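Local coordinates for cytosolic acyl coenzyme A thioester hydrolase (Mus musculus, PDB 2V1O), which hydrolyses fatty acyl-CoAs, preferentially palmitoyl-CoA, to free fatty acids and coenzyme A, this chain being the N-terminal hotdog domain of the enzyme, at residues L23-E28 / A68-E73. Sequence-based numbering, arbitrary orientation.
Sequences LKMIEE and AHVSAE
Met25 reaches from the helix to the strand with its terminal methyl, which touches two residues of strand 68-73 at once. Met25 CE lies 3.4 Å from Ala68 CB, tighter than the usual carbon-carbon separation, and 3.6 Å from Val70 CG2. The sulfur sits farther back, Met25 SD being 3.9 Å from Ala68 CB. A bend at the last torsion (chi3 -42°) turns the methyl out of the line of the chain and onto the strand. Val70 answers with both branches: CG2 lies beside Met25 CB and CE, whereas CG1, anti to the backbone N (chi1 -180°), approaches the helix backbone, 3.9 Å from Met25 O and 4.4 Å from Ile26 CA. Contacts between side chains are thus apolar; the interface is small, 168 Å² summed over both sides, and all four touching residues are buried.

Around this contact, Met6 packs on Met25 and Ala68, and Ala29, one turn after Met25, touches Val70. Ile26 contributes little to this strand; its side chain packs on Val88 and strand 98-112, extending the apolar layer across the sheet. Lys24 NZ and Glu28 OE2 form a salt bridge within the helix at 2.9 Å. Glu27 points away from the strand, and both its carboxylate oxygens are satisfied: OE2 is hydrogen-bonded to Tyr108 OH, OE1 to the backbone N of Gly20 of the second subunit.

The axes of segments 23-28 and 68-73 approach to 8.5 Å, their N-to-C directions 37° apart: a close helix-on-sheet approach in which small strand residues meet the longer Met25. Helix 19-38 wrapped by an antiparallel sheet is the hallmark of the hotdog fold, and Met25 and Val70 belong to its helix-sheet core.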
ATOM      1  N   LEU A  23     -11.550   5.757  10.162  1.00 10.39           N
ATOM      2  CA  LEU A  23     -12.569   6.327   9.268  1.00  9.71           C
ATOM      3  C   LEU A  23     -12.647   5.546   7.961  1.00  9.85           C
ATOM      4  O   LEU A  23     -13.744   5.238   7.467  1.00  9.20           O
ATOM      5  CB  LEU A  23     -12.294   7.810   9.003  1.00  9.86           C
ATOM      6  CG  LEU A  23     -12.590   8.774  10.160  1.00  9.41           C
ATOM      7  CD1 LEU A  23     -12.085  10.168   9.833  1.00 10.49           C
ATOM      8  CD2 LEU A  23     -14.084   8.808  10.511  1.00  8.33           C
ATOM      9  N   LYS A  24     -11.482   5.224   7.406  1.00  9.90           N
ATOM     10  CA  LYS A  24     -11.414   4.414   6.201  1.00 10.80           C
ATOM     11  C   LYS A  24     -12.094   3.036   6.389  1.00 10.38           C
ATOM     12  O   LYS A  24     -12.883   2.610   5.533  1.00  9.79           O
ATOM     13  CB  LYS A  24      -9.965   4.263   5.735  1.00 11.11           C
ATOM     14  CG  LYS A  24      -9.832   3.491   4.437  1.00 13.38           C
ATOM     15  CD  LYS A  24      -8.499   3.804   3.758  1.00 18.33           C
ATOM     16  CE  LYS A  24      -7.850   2.563   3.170  1.00 22.32           C
ATOM     17  NZ  LYS A  24      -8.603   1.960   2.033  1.00 24.77           N
ATOM     18  N   MET A  25     -11.808   2.364   7.505  1.00 10.62           N
ATOM     19  CA  MET A  25     -12.387   1.034   7.768  1.00 11.86           C
ATOM     20  C   MET A  25     -13.905   1.127   7.953  1.00 10.12           C
ATOM     21  O   MET A  25     -14.652   0.268   7.504  1.00 10.06           O
ATOM     22  CB  MET A  25     -11.776   0.406   9.025  1.00 11.50           C
ATOM     23  CG  MET A  25     -10.284   0.034   8.935  1.00 14.16           C
ATOM     24  SD  MET A  25      -9.810  -0.991  10.359  1.00 17.33           S
ATOM     25  CE  MET A  25     -10.689  -0.126  11.654  1.00 20.40           C
ATOM     26  N   ILE A  26     -14.339   2.179   8.636  1.00  9.65           N
ATOM     27  CA  ILE A  26     -15.763   2.437   8.843  1.00  9.13           C
ATOM     28  C   ILE A  26     -16.480   2.519   7.491  1.00  8.99           C
ATOM     29  O   ILE A  26     -17.511   1.870   7.290  1.00  8.57           O
ATOM     30  CB  ILE A  26     -15.992   3.732   9.660  1.00  8.88           C
ATOM     31  CG1 ILE A  26     -15.563   3.525  11.121  1.00  9.36           C
ATOM     32  CG2 ILE A  26     -17.478   4.144   9.630  1.00  9.28           C
ATOM     33  CD1 ILE A  26     -15.342   4.836  11.878  1.00 10.56           C
ATOM     34  N   GLU A  27     -15.917   3.291   6.561  1.00  8.62           N
ATOM     35  CA  GLU A  27     -16.564   3.526   5.262  1.00  8.57           C
ATOM     36  C   GLU A  27     -16.549   2.261   4.401  1.00  8.87           C
ATOM     37  O   GLU A  27     -17.516   1.989   3.696  1.00  8.07           O
ATOM     38  CB  GLU A  27     -15.936   4.713   4.535  1.00  9.01           C
ATOM     39  CG  GLU A  27     -16.842   5.354   3.485  1.00  9.43           C
ATOM     40  CD  GLU A  27     -16.791   4.645   2.138  1.00  9.90           C
ATOM     41  OE1 GLU A  27     -15.683   4.485   1.585  1.00 10.20           O
ATOM     42  OE2 GLU A  27     -17.863   4.251   1.620  1.00  9.36           O
ATOM     43  N   GLU A  28     -15.474   1.483   4.506  1.00  9.08           N
ATOM     44  CA  GLU A  28     -15.385   0.179   3.823  1.00  9.56           C
ATOM     45  C   GLU A  28     -16.538  -0.749   4.230  1.00  8.93           C
ATOM     46  O   GLU A  28     -17.186  -1.356   3.368  1.00  8.56           O
ATOM     47  CB  GLU A  28     -14.012  -0.466   4.066  1.00  9.30           C
ATOM     48  CG  GLU A  28     -12.864   0.294   3.382  1.00 10.95           C
ATOM     49  CD  GLU A  28     -11.469  -0.164   3.804  1.00 11.97           C
ATOM     50  OE1 GLU A  28     -11.278  -0.628   4.961  1.00 15.47           O
ATOM     51  OE2 GLU A  28     -10.543  -0.021   2.973  1.00 15.25           O
ATOM     52  N   ALA A  68      -8.672  -4.235  15.220  1.00 11.73           N
ATOM     53  CA  ALA A  68      -9.857  -3.423  14.980  1.00 11.69           C
ATOM     54  C   ALA A  68     -10.991  -4.323  14.487  1.00 12.04           C
ATOM     55  O   ALA A  68     -10.842  -5.022  13.485  1.00 12.02           O
ATOM     56  CB  ALA A  68      -9.546  -2.361  13.957  1.00 12.19           C
ATOM     57  N   HIS A  69     -12.101  -4.324  15.214  1.00 11.64           N
ATOM     58  CA  HIS A  69     -13.306  -5.057  14.818  1.00 12.30           C
ATOM     59  C   HIS A  69     -14.316  -4.042  14.310  1.00 12.45           C
ATOM     60  O   HIS A  69     -14.672  -3.131  15.040  1.00 13.59           O
ATOM     61  CB  HIS A  69     -13.917  -5.783  16.021  1.00 12.09           C
ATOM     62  CG  HIS A  69     -13.177  -7.013  16.448  1.00 12.03           C
ATOM     63  ND1 HIS A  69     -12.031  -6.970  17.215  1.00 12.43           N
ATOM     64  CD2 HIS A  69     -13.454  -8.326  16.263  1.00 10.41           C
ATOM     65  CE1 HIS A  69     -11.618  -8.201  17.455  1.00  9.74           C
ATOM     66  NE2 HIS A  69     -12.467  -9.042  16.894  1.00 13.44           N
ATOM     67  N   VAL A  70     -14.776  -4.201  13.070  1.00 12.99           N
ATOM     68  CA  VAL A  70     -15.741  -3.264  12.478  1.00 13.12           C
ATOM     69  C   VAL A  70     -17.017  -4.004  12.078  1.00 13.66           C
ATOM     70  O   VAL A  70     -16.975  -5.003  11.350  1.00 14.17           O
ATOM     71  CB  VAL A  70     -15.137  -2.494  11.266  1.00 13.38           C
ATOM     72  CG1 VAL A  70     -16.166  -1.528  10.674  1.00 13.77           C
ATOM     73  CG2 VAL A  70     -13.892  -1.735  11.682  1.00 13.99           C
ATOM     74  N   SER A  71     -18.147  -3.523  12.579  1.00 13.37           N
ATOM     75  CA  SER A  71     -19.431  -4.156  12.319  1.00 13.82           C
ATOM     76  C   SER A  71     -20.457  -3.110  11.892  1.00 13.02           C
ATOM     77  O   SER A  71     -20.496  -2.010  12.434  1.00 12.40           O
ATOM     78  CB  SER A  71     -19.900  -4.933  13.551  1.00 14.20           C
ATOM     79  OG  SER A  71     -20.118  -4.069  14.654  1.00 17.57           O
ATOM     80  N   ALA A  72     -21.285  -3.471  10.917  1.00 12.71           N
ATOM     81  CA  ALA A  72     -22.226  -2.541  10.311  1.00 12.12           C
ATOM     82  C   ALA A  72     -23.635  -3.109  10.296  1.00 11.89           C
ATOM     83  O   ALA A  72     -23.835  -4.330  10.223  1.00 10.88           O
ATOM     84  CB  ALA A  72     -21.799  -2.212   8.895  1.00 12.51           C
ATOM     85  N   GLU A  73     -24.606  -2.210  10.342  1.00 11.56           N
ATOM     86  CA  GLU A  73     -26.011  -2.598  10.278  1.00 12.43           C
ATOM     87  C   GLU A  73     -26.785  -1.511   9.539  1.00 11.48           C
ATOM     88  O   GLU A  73     -26.595  -0.330   9.811  1.00 11.58           O
ATOM     89  CB  GLU A  73     -26.569  -2.784  11.696  1.00 12.41           C
ATOM     90  CG  GLU A  73     -28.084  -2.973  11.757  1.00 14.51           C
ATOM     91  CD  GLU A  73     -28.615  -3.278  13.149  1.00 14.67           C
ATOM     92  OE1 GLU A  73     -28.030  -2.820  14.159  1.00 18.60           O
ATOM     93  OE2 GLU A  73     -29.643  -3.978  13.229  1.00 19.26           O
TER